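Local structure of histidine--tRNA ligase (Staphylococcus aureus, 1QE0) at residues His158-Met169 and Tyr262-Asp272. The protein joins L-histidine to its tRNA at the expense of ATP, working as a homodimeric class II aminoacyl-tRNA synthetase. Residues are numbered along the deposited sequence; the frame is centred on the assembly and turned at random.
Sequences HLKLVINSVGDM and YTHTAFELMMD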
loop_
_atom_site.group_PDB
_atom_site.type_symbol
_atom_site.label_atom_id
_atom_site.label_comp_id
_atom_site.label_asym_id
_atom_site.label_seq_id
_atom_site.Cartn_x
_atom_site.Cartn_y
_atom_site.Cartn_z
ATOM N N HIS A 158 -2.212 4.898 -24.749
ATOM C CA HIS A 158 -1.735 4.160 -25.920
ATOM C C HIS A 158 -1.396 2.726 -25.556
ATOM O O HIS A 158 -0.319 2.200 -25.862
ATOM C CB HIS A 158 -0.615 4.935 -26.647
ATOM C CG HIS A 158 -1.109 6.179 -27.340
ATOM N ND1 HIS A 158 -2.453 6.468 -27.498
ATOM C CD2 HIS A 158 -0.444 7.193 -27.949
ATOM C CE1 HIS A 158 -2.594 7.595 -28.174
ATOM N NE2 HIS A 158 -1.388 8.050 -28.460
ATOM N N LEU A 159 -2.361 2.124 -24.860
ATOM C CA LEU A 159 -2.288 0.747 -24.368
ATOM C C LEU A 159 -2.580 -0.231 -25.487
ATOM O O LEU A 159 -3.261 0.105 -26.451
ATOM C CB LEU A 159 -3.288 0.529 -23.220
ATOM C CG LEU A 159 -2.851 0.915 -21.814
ATOM C CD1 LEU A 159 -1.436 1.453 -21.855
ATOM C CD2 LEU A 159 -3.833 1.914 -21.242
ATOM N N LYS A 160 -2.131 -1.461 -25.310
ATOM C CA LYS A 160 -2.309 -2.482 -26.320
ATOM C C LYS A 160 -2.170 -3.842 -25.650
ATOM O O LYS A 160 -1.081 -4.234 -25.220
ATOM C CB LYS A 160 -1.272 -2.201 -27.417
ATOM C CG LYS A 160 -0.517 -3.329 -28.060
ATOM C CD LYS A 160 0.782 -2.716 -28.582
ATOM C CE LYS A 160 0.882 -2.614 -30.103
ATOM N NZ LYS A 160 0.020 -1.586 -30.757
ATOM N N LEU A 161 -3.325 -4.475 -25.445
ATOM C CA LEU A 161 -3.430 -5.784 -24.792
ATOM C C LEU A 161 -3.117 -6.881 -25.800
ATOM O O LEU A 161 -3.698 -6.939 -26.861
ATOM C CB LEU A 161 -4.837 -5.958 -24.175
ATOM C CG LEU A 161 -5.373 -7.197 -23.435
ATOM C CD1 LEU A 161 -4.375 -8.312 -23.433
ATOM C CD2 LEU A 161 -5.750 -6.854 -22.019
ATOM N N VAL A 162 -2.199 -7.753 -25.431
ATOM C CA VAL A 162 -1.757 -8.839 -26.261
ATOM C C VAL A 162 -1.971 -10.141 -25.500
ATOM O O VAL A 162 -1.483 -10.298 -24.380
ATOM C CB VAL A 162 -0.283 -8.651 -26.566
ATOM C CG1 VAL A 162 0.227 -9.758 -27.423
ATOM C CG2 VAL A 162 -0.065 -7.306 -27.220
ATOM N N ILE A 163 -2.704 -11.072 -26.114
ATOM C CA ILE A 163 -3.026 -12.370 -25.506
ATOM C C ILE A 163 -2.624 -13.546 -26.394
ATOM O O ILE A 163 -2.322 -13.377 -27.561
ATOM C CB ILE A 163 -4.527 -12.493 -25.239
ATOM C CG1 ILE A 163 -5.277 -12.510 -26.549
ATOM C CG2 ILE A 163 -5.038 -11.311 -24.427
ATOM C CD1 ILE A 163 -6.763 -12.668 -26.360
ATOM N N ASN A 164 -2.635 -14.738 -25.818
ATOM C CA ASN A 164 -2.295 -15.975 -26.499
ATOM C C ASN A 164 -2.743 -17.119 -25.573
ATOM O O ASN A 164 -3.121 -16.906 -24.418
ATOM C CB ASN A 164 -0.776 -16.083 -26.770
ATOM C CG ASN A 164 -0.402 -17.376 -27.543
ATOM O OD1 ASN A 164 0.656 -18.007 -27.341
ATOM N ND2 ASN A 164 -1.312 -17.790 -28.409
ATOM N N SER A 165 -2.721 -18.337 -26.087
ATOM C CA SER A 165 -3.101 -19.471 -25.297
ATOM C C SER A 165 -2.150 -20.584 -25.574
ATOM O O SER A 165 -1.869 -20.880 -26.720
ATOM C CB SER A 165 -4.470 -19.943 -25.682
ATOM O OG SER A 165 -4.749 -21.135 -24.966
ATOM N N VAL A 166 -1.698 -21.238 -24.524
ATOM C CA VAL A 166 -0.791 -22.346 -24.668
ATOM C C VAL A 166 -1.536 -23.645 -24.351
ATOM O O VAL A 166 -0.941 -24.643 -23.945
ATOM C CB VAL A 166 0.445 -22.129 -23.778
ATOM C CG1 VAL A 166 1.365 -21.086 -24.423
ATOM C CG2 VAL A 166 0.014 -21.618 -22.421
ATOM N N GLY A 167 -2.853 -23.611 -24.531
ATOM C CA GLY A 167 -3.686 -24.774 -24.289
ATOM C C GLY A 167 -3.588 -25.375 -22.908
ATOM O O GLY A 167 -2.983 -24.808 -22.033
ATOM N N ASP A 168 -4.210 -26.528 -22.716
ATOM C CA ASP A 168 -4.215 -27.232 -21.433
ATOM C C ASP A 168 -3.006 -28.125 -21.261
ATOM O O ASP A 168 -2.050 -28.037 -22.029
ATOM C CB ASP A 168 -5.489 -28.088 -21.303
ATOM C CG ASP A 168 -5.603 -29.165 -22.391
ATOM O OD1 ASP A 168 -4.798 -29.158 -23.337
ATOM O OD2 ASP A 168 -6.516 -30.019 -22.315
ATOM N N MET A 169 -3.081 -29.007 -20.265
ATOM C CA MET A 169 -2.024 -29.974 -19.963
ATOM C C MET A 169 -1.921 -31.055 -21.054
ATOM O O MET A 169 -0.846 -31.614 -21.283
ATOM C CB MET A 169 -2.285 -30.661 -18.611
ATOM C CG MET A 169 -1.901 -29.881 -17.341
ATOM S SD MET A 169 -1.759 -31.000 -15.858
ATOM C CE MET A 169 -0.310 -30.209 -14.933
ATOM N N TYR A 262 2.091 -23.412 -16.791
ATOM C CA TYR A 262 1.418 -22.246 -17.362
ATOM C C TYR A 262 0.395 -22.712 -18.384
ATOM O O TYR A 262 0.740 -23.181 -19.436
ATOM C CB TYR A 262 2.440 -21.311 -18.023
ATOM C CG TYR A 262 2.837 -20.146 -17.155
ATOM C CD1 TYR A 262 1.971 -19.619 -16.231
ATOM C CD2 TYR A 262 4.022 -19.509 -17.331
ATOM C CE1 TYR A 262 2.278 -18.482 -15.524
ATOM C CE2 TYR A 262 4.336 -18.365 -16.627
ATOM C CZ TYR A 262 3.452 -17.854 -15.732
ATOM O OH TYR A 262 3.721 -16.674 -15.086
ATOM N N THR A 263 -0.876 -22.544 -18.099
ATOM C CA THR A 263 -1.887 -23.003 -19.026
ATOM C C THR A 263 -2.654 -21.835 -19.616
ATOM O O THR A 263 -2.436 -20.675 -19.256
ATOM C CB THR A 263 -2.908 -23.944 -18.319
ATOM O OG1 THR A 263 -2.235 -24.804 -17.396
ATOM C CG2 THR A 263 -3.615 -24.816 -19.312
ATOM N N HIS A 264 -3.526 -22.181 -20.555
ATOM C CA HIS A 264 -4.406 -21.263 -21.259
ATOM C C HIS A 264 -3.983 -19.824 -21.501
ATOM O O HIS A 264 -2.925 -19.576 -22.104
ATOM C CB HIS A 264 -5.768 -21.310 -20.616
ATOM C CG HIS A 264 -6.465 -22.592 -20.806
ATOM N ND1 HIS A 264 -6.476 -23.583 -19.848
ATOM C CD2 HIS A 264 -7.231 -23.063 -21.826
ATOM C CE1 HIS A 264 -7.224 -24.602 -20.260
ATOM N NE2 HIS A 264 -7.683 -24.284 -21.456
ATOM N N THR A 265 -4.812 -18.878 -21.049
ATOM C CA THR A 265 -4.543 -17.472 -21.272
ATOM C C THR A 265 -3.230 -16.905 -20.805
ATOM O O THR A 265 -2.801 -17.142 -19.678
ATOM C CB THR A 265 -5.658 -16.643 -20.767
ATOM O OG1 THR A 265 -6.831 -17.123 -21.404
ATOM C CG2 THR A 265 -5.464 -15.180 -21.148
ATOM N N ALA A 266 -2.580 -16.192 -21.713
ATOM C CA ALA A 266 -1.309 -15.553 -21.445
ATOM C C ALA A 266 -1.529 -14.184 -22.051
ATOM O O ALA A 266 -2.221 -14.069 -23.057
ATOM C CB ALA A 266 -0.198 -16.279 -22.147
ATOM N N PHE A 267 -1.074 -13.141 -21.363
ATOM C CA PHE A 267 -1.254 -11.804 -21.868
ATOM C C PHE A 267 -0.167 -10.859 -21.401
ATOM O O PHE A 267 0.619 -11.182 -20.503
ATOM C CB PHE A 267 -2.643 -11.260 -21.524
ATOM C CG PHE A 267 -2.797 -10.853 -20.097
ATOM C CD1 PHE A 267 -3.108 -11.798 -19.122
ATOM C CD2 PHE A 267 -2.570 -9.524 -19.713
ATOM C CE1 PHE A 267 -3.190 -11.434 -17.781
ATOM C CE2 PHE A 267 -2.649 -9.142 -18.366
ATOM C CZ PHE A 267 -2.955 -10.100 -17.406
ATOM N N GLU A 268 -0.142 -9.687 -22.034
ATOM C CA GLU A 268 0.817 -8.652 -21.750
ATOM C C GLU A 268 0.125 -7.385 -22.164
ATOM O O GLU A 268 -0.548 -7.385 -23.193
ATOM C CB GLU A 268 2.035 -8.872 -22.598
ATOM C CG GLU A 268 3.231 -9.050 -21.744
ATOM C CD GLU A 268 4.473 -9.391 -22.524
ATOM O OE1 GLU A 268 5.235 -10.257 -22.034
ATOM O OE2 GLU A 268 4.696 -8.792 -23.606
ATOM N N LEU A 269 0.159 -6.361 -21.310
ATOM C CA LEU A 269 -0.472 -5.080 -21.619
ATOM C C LEU A 269 0.701 -4.249 -22.054
ATOM O O LEU A 269 1.768 -4.289 -21.418
ATOM C CB LEU A 269 -1.092 -4.423 -20.386
ATOM C CG LEU A 269 -2.348 -3.567 -20.620
ATOM C CD1 LEU A 269 -2.676 -2.731 -19.449
ATOM C CD2 LEU A 269 -2.187 -2.676 -21.777
ATOM N N MET A 270 0.559 -3.544 -23.166
ATOM C CA MET A 270 1.678 -2.736 -23.589
ATOM C C MET A 270 1.348 -1.309 -23.953
ATOM O O MET A 270 0.199 -0.947 -24.222
ATOM C CB MET A 270 2.546 -3.439 -24.647
ATOM C CG MET A 270 2.057 -4.804 -25.099
ATOM S SD MET A 270 3.389 -5.762 -25.821
ATOM C CE MET A 270 4.418 -5.950 -24.413
ATOM N N MET A 271 2.375 -0.491 -23.761
ATOM C CA MET A 271 2.353 0.935 -23.976
ATOM C C MET A 271 3.205 1.256 -25.162
ATOM O O MET A 271 4.377 0.848 -25.260
ATOM C CB MET A 271 2.928 1.620 -22.724
ATOM C CG MET A 271 3.540 3.024 -22.875
ATOM S SD MET A 271 2.418 4.387 -22.448
ATOM C CE MET A 271 1.229 3.577 -21.453
ATOM N N ASP A 272 2.570 1.935 -26.096
ATOM C CA ASP A 272 3.240 2.388 -27.287
ATOM C C ASP A 272 3.684 3.796 -26.901
ATOM O O ASP A 272 2.839 4.687 -26.698
ATOM C CB ASP A 272 2.251 2.479 -28.463
ATOM C CG ASP A 272 1.787 1.123 -28.962
ATOM O OD1 ASP A 272 0.566 0.980 -29.232
ATOM O OD2 ASP A 272 2.648 0.223 -29.110
#
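Strands 159-165 and 265-272 run antiparallel, their axes at 153° and 4.4 Å apart at closest approach, with Leu-161 facing Leu-269 and Ile-163 facing Phe-267 in non-hydrogen-bonded pairs. Val-162 with Glu-268 and Asn-164 with Ala-266 are hydrogen-bonded pairs joined by two backbone bonds each; Val-162 N to Glu-268 O, 2.8 Å at 161°, is nearly linear. Side chains alternate between the two faces. On the face of Leu-159, Leu-161 and Phe-267, the CD2 branch of Leu-269 rests on Leu-159 CG at 3.7 Å. Ile-163 CG2 lies 3.8 Å from Phe-267 CB; in Phe-267 a chi1 of 75° puts CG between the backbone N and the carbonyl carbon, and the ring leads away from strand 159-165. On the other face, Met-270 CG meets Val-162 CG2 at 3.9 Å. Near the strand end, Lys-160 bends at chi3 and chi4 and crosses Asp-272 at about a right angle, bringing Lys-160 NZ to 3.0 Å from Asp-272 OD1 on its syn lone-pair side, in a salt bridge. Where segment 262-272 turns a corner at His-264, Val-166 N donates to His-264 O (3.2 Å), while Ser-165 OG accepts from Gly-167 N (3.1 Å), an ST turn in the facing loop. One face of the His-264 imidazole has Asp-168 N above its rim, and the ring also stacks with Tyr-234. The pair belongs to the mixed sheet of the class II catalytic domain: strand 280-290 flanks 265-272, strand 250-251 flanks 159-165, and helix 137-153 packs on Leu-161, Phe-267 and Leu-269, with helix 231-245 against Ile-163 and Thr-265.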